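Local coordinates for aminoglycoside phosphotransferase (Streptomyces rimosus, PDB 6FUC), which probably transfers a phosphate group from ATP to the 3''-hydroxyl of streptomycin, which would inactivate the antibiotic and make its host resistant, at residues 6-20 with 76-88. Numbering follows the deposited sequence. Where two conformers were deposited one is given.
Sequences AFLTLLRADGGDAGW and WRVGAAGAGLLTS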
# COMPACT_ATOMS: atom_id res chain seq x y z
N ALA A 6 17.19 -14.61 13.49
CA ALA A 6 17.48 -15.01 12.13
C ALA A 6 17.51 -13.78 11.20
O ALA A 6 18.38 -13.69 10.32
CB ALA A 6 16.47 -16.02 11.63
N PHE A 7 16.59 -12.84 11.39
CA PHE A 7 16.51 -11.69 10.50
C PHE A 7 17.71 -10.78 10.70
O PHE A 7 18.34 -10.34 9.74
CB PHE A 7 15.22 -10.98 10.74
CG PHE A 7 13.97 -11.74 10.32
CD1 PHE A 7 14.01 -12.84 9.48
CD2 PHE A 7 12.76 -11.31 10.81
CE1 PHE A 7 12.83 -13.45 9.11
CE2 PHE A 7 11.56 -11.89 10.42
CZ PHE A 7 11.64 -13.00 9.59
N LEU A 8 18.08 -10.57 11.95
CA LEU A 8 19.21 -9.71 12.21
C LEU A 8 20.52 -10.38 11.67
O LEU A 8 21.42 -9.69 11.21
CB LEU A 8 19.34 -9.36 13.71
CG LEU A 8 18.29 -8.30 14.16
CD1 LEU A 8 18.16 -8.27 15.69
CD2 LEU A 8 18.65 -6.92 13.63
N THR A 9 20.58 -11.70 11.64
CA THR A 9 21.73 -12.38 11.05
C THR A 9 21.88 -12.02 9.57
O THR A 9 22.96 -11.73 9.10
CB THR A 9 21.65 -13.88 11.27
OG1 THR A 9 21.64 -14.12 12.70
CG2 THR A 9 22.78 -14.57 10.75
N LEU A 10 20.78 -12.05 8.85
CA LEU A 10 20.79 -11.65 7.47
C LEU A 10 21.27 -10.22 7.33
O LEU A 10 22.05 -9.90 6.43
CB LEU A 10 19.41 -11.76 6.77
CG LEU A 10 18.86 -13.17 6.60
CD1 LEU A 10 17.44 -13.14 6.13
CD2 LEU A 10 19.72 -13.89 5.58
N LEU A 11 20.72 -9.31 8.17
CA LEU A 11 21.01 -7.91 8.02
C LEU A 11 22.45 -7.55 8.41
O LEU A 11 23.05 -6.65 7.85
CB LEU A 11 20.04 -7.07 8.79
CG LEU A 11 18.56 -7.24 8.41
CD1 LEU A 11 17.70 -6.31 9.22
CD2 LEU A 11 18.32 -7.11 6.90
N ARG A 12 22.99 -8.29 9.40
CA ARG A 12 24.31 -8.09 9.86
C ARG A 12 25.36 -8.74 9.01
O ARG A 12 26.57 -8.54 9.28
CB ARG A 12 24.44 -8.52 11.33
CG ARG A 12 23.64 -7.64 12.28
CD ARG A 12 23.57 -8.19 13.69
NE ARG A 12 22.82 -7.25 14.56
CZ ARG A 12 22.24 -7.55 15.71
NH1 ARG A 12 22.20 -8.81 16.14
NH2 ARG A 12 21.67 -6.59 16.44
N ALA A 13 24.99 -9.48 7.99
CA ALA A 13 25.93 -10.32 7.28
C ALA A 13 27.08 -9.56 6.66
O ALA A 13 28.18 -10.10 6.55
CB ALA A 13 25.27 -11.19 6.23
N ASP A 14 26.87 -8.33 6.21
CA ASP A 14 27.95 -7.57 5.62
C ASP A 14 28.88 -6.91 6.61
O ASP A 14 29.89 -6.34 6.23
CB ASP A 14 27.43 -6.51 4.69
CG ASP A 14 26.59 -5.50 5.40
OD1 ASP A 14 25.45 -5.82 5.71
OD2 ASP A 14 27.09 -4.49 6.10
N GLY A 15 28.59 -6.99 7.89
CA GLY A 15 29.47 -6.41 8.91
C GLY A 15 29.45 -4.90 8.95
O GLY A 15 30.33 -4.31 9.58
N GLY A 16 28.42 -4.26 8.41
CA GLY A 16 28.48 -2.77 8.42
C GLY A 16 28.31 -2.04 9.73
O GLY A 16 28.47 -0.81 9.75
N ASP A 17 28.00 -2.75 10.80
CA ASP A 17 27.62 -2.09 12.13
C ASP A 17 26.56 -0.96 11.91
O ASP A 17 26.74 0.19 12.31
CB ASP A 17 28.87 -1.56 12.85
N ALA A 18 25.46 -1.33 11.26
CA ALA A 18 24.44 -0.40 10.82
C ALA A 18 23.41 -0.09 11.87
O ALA A 18 22.62 0.86 11.65
CB ALA A 18 23.80 -0.98 9.58
N GLY A 19 23.46 -0.79 13.00
CA GLY A 19 22.51 -0.57 14.08
C GLY A 19 21.10 -0.79 13.71
O GLY A 19 20.24 -0.04 14.12
N TRP A 20 20.86 -1.83 12.90
CA TRP A 20 19.50 -2.27 12.51
C TRP A 20 18.62 -2.44 13.73
O TRP A 20 19.02 -3.10 14.69
CB TRP A 20 19.59 -3.58 11.75
CG TRP A 20 20.19 -3.47 10.41
CD1 TRP A 20 21.38 -3.98 10.02
CD2 TRP A 20 19.59 -2.89 9.23
NE1 TRP A 20 21.60 -3.71 8.71
CE2 TRP A 20 20.51 -3.06 8.20
CE3 TRP A 20 18.38 -2.23 8.97
CZ2 TRP A 20 20.25 -2.58 6.91
CZ3 TRP A 20 18.13 -1.79 7.71
CH2 TRP A 20 19.03 -1.98 6.68
N TRP A 76 19.46 -7.88 -1.50
CA TRP A 76 18.52 -8.99 -1.39
C TRP A 76 19.28 -10.17 -0.82
O TRP A 76 20.32 -10.51 -1.39
CB TRP A 76 17.97 -9.34 -2.81
CG TRP A 76 17.22 -10.64 -2.83
CD1 TRP A 76 17.61 -11.80 -3.40
CD2 TRP A 76 15.90 -10.86 -2.31
NE1 TRP A 76 16.64 -12.76 -3.24
CE2 TRP A 76 15.60 -12.21 -2.54
CE3 TRP A 76 14.93 -10.06 -1.65
CZ2 TRP A 76 14.36 -12.75 -2.21
CZ3 TRP A 76 13.75 -10.62 -1.31
CH2 TRP A 76 13.48 -11.93 -1.57
N ARG A 77 18.84 -10.69 0.30
CA ARG A 77 19.60 -11.66 1.07
C ARG A 77 18.69 -12.81 1.44
O ARG A 77 17.54 -12.57 1.86
CB ARG A 77 20.16 -10.99 2.32
CG ARG A 77 21.12 -9.87 2.00
CD ARG A 77 21.78 -9.29 3.23
NE ARG A 77 22.60 -8.16 2.86
CZ ARG A 77 23.20 -7.35 3.69
NH1 ARG A 77 23.14 -7.57 5.00
NH2 ARG A 77 23.87 -6.34 3.24
N VAL A 78 19.19 -14.04 1.30
CA VAL A 78 18.37 -15.20 1.54
C VAL A 78 19.14 -16.20 2.37
O VAL A 78 20.37 -16.33 2.29
CB VAL A 78 17.91 -15.89 0.25
CG1 VAL A 78 17.10 -14.93 -0.55
CG2 VAL A 78 19.04 -16.43 -0.60
N GLY A 79 18.44 -16.94 3.23
CA GLY A 79 19.01 -18.09 3.90
C GLY A 79 17.92 -19.05 4.29
O GLY A 79 16.79 -18.89 3.91
N ALA A 80 18.26 -20.02 5.14
CA ALA A 80 17.32 -21.02 5.58
C ALA A 80 16.07 -20.54 6.31
O ALA A 80 14.98 -21.16 6.23
CB ALA A 80 18.09 -22.03 6.41
N ALA A 81 16.21 -19.42 6.98
CA ALA A 81 15.16 -18.89 7.79
C ALA A 81 14.34 -17.78 7.09
O ALA A 81 13.46 -17.18 7.71
CB ALA A 81 15.76 -18.42 9.11
N GLY A 82 14.64 -17.46 5.83
CA GLY A 82 13.84 -16.56 5.04
C GLY A 82 14.69 -15.58 4.25
O GLY A 82 15.78 -15.93 3.78
N ALA A 83 14.21 -14.38 4.11
CA ALA A 83 14.82 -13.41 3.17
C ALA A 83 14.69 -12.01 3.75
O ALA A 83 13.79 -11.70 4.57
CB ALA A 83 14.20 -13.46 1.78
N GLY A 84 15.62 -11.17 3.31
CA GLY A 84 15.64 -9.74 3.63
C GLY A 84 15.80 -8.92 2.41
O GLY A 84 16.63 -9.19 1.55
N LEU A 85 14.97 -7.87 2.34
CA LEU A 85 14.97 -6.91 1.25
C LEU A 85 15.40 -5.56 1.82
O LEU A 85 14.67 -4.98 2.64
CB LEU A 85 13.57 -6.81 0.64
CG LEU A 85 13.32 -5.74 -0.35
CD1 LEU A 85 14.28 -5.81 -1.51
CD2 LEU A 85 11.87 -5.74 -0.84
N LEU A 86 16.57 -5.09 1.41
CA LEU A 86 17.12 -3.83 1.93
C LEU A 86 16.86 -2.75 0.89
O LEU A 86 17.17 -2.93 -0.29
CB LEU A 86 18.62 -3.96 2.21
CG LEU A 86 19.05 -4.78 3.39
CD1 LEU A 86 18.72 -6.24 3.28
CD2 LEU A 86 20.52 -4.61 3.64
N THR A 87 16.27 -1.60 1.31
CA THR A 87 15.94 -0.52 0.44
C THR A 87 16.39 0.83 1.02
O THR A 87 16.57 0.99 2.22
CB THR A 87 14.41 -0.48 0.16
OG1 THR A 87 13.70 -0.45 1.42
CG2 THR A 87 13.93 -1.69 -0.69
N SER A 88 16.53 1.80 0.12
CA SER A 88 16.83 3.16 0.55
C SER A 88 15.56 3.79 1.19
O SER A 88 14.44 3.62 0.73
CB SER A 88 17.34 3.98 -0.60
OG SER A 88 16.39 4.03 -1.65
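At its edge the Arg-77 guanidinium meets Leu-10 O, Leu-11 O and Asp-14 OD1, and on one face it carries Leu-86 CD2 of its own hairpin, 3.8 Å above the plane. The Trp-20 ring has Leu-11 CD1 toward the rim of one face, and its CZ2 touches Leu-86 CD2; the Phe-7 ring meets Ala-81 O at its edge. The setting is the N-terminal lobe of a protein-kinase-like fold, where the axis of helix 6-12 passes 8.4 Å from that of strand 82-88, in the beta-hairpin of strands 73-79 and 82-88. With its chain straight through chi2 and chi3, Arg-77 reaches two carbonyls in the last part of the helix: Arg-77 NH1 donates to Leu-10 O (2.9 Å, 164°) in both the carbonyl and guanidinium planes, and weakly to Leu-11 O. In one of the two deposited conformers of Asp-14, OD1 takes both NH1 and NH2 of Arg-77 in a salt bridge, carboxylate and guanidinium planes 63° apart; NE pairs with Asp-75, which helps balance the charge and hold the group in place. Farther along the hairpin, Leu-10 straddles both strands, CD2 against the Val-78–Gly-79 peptide and CD1 3.8 Å from Ala-83 C. Leu-11 CD2 lies 3.7 Å from Leu-86 CD1, the side chains running alongside in opposite senses, and Phe-33 packs on Phe-7, Leu-11 and Trp-20. Beside the hairpin turn, Ala-6 CB rests 3.6 Å from Ala-81 CB.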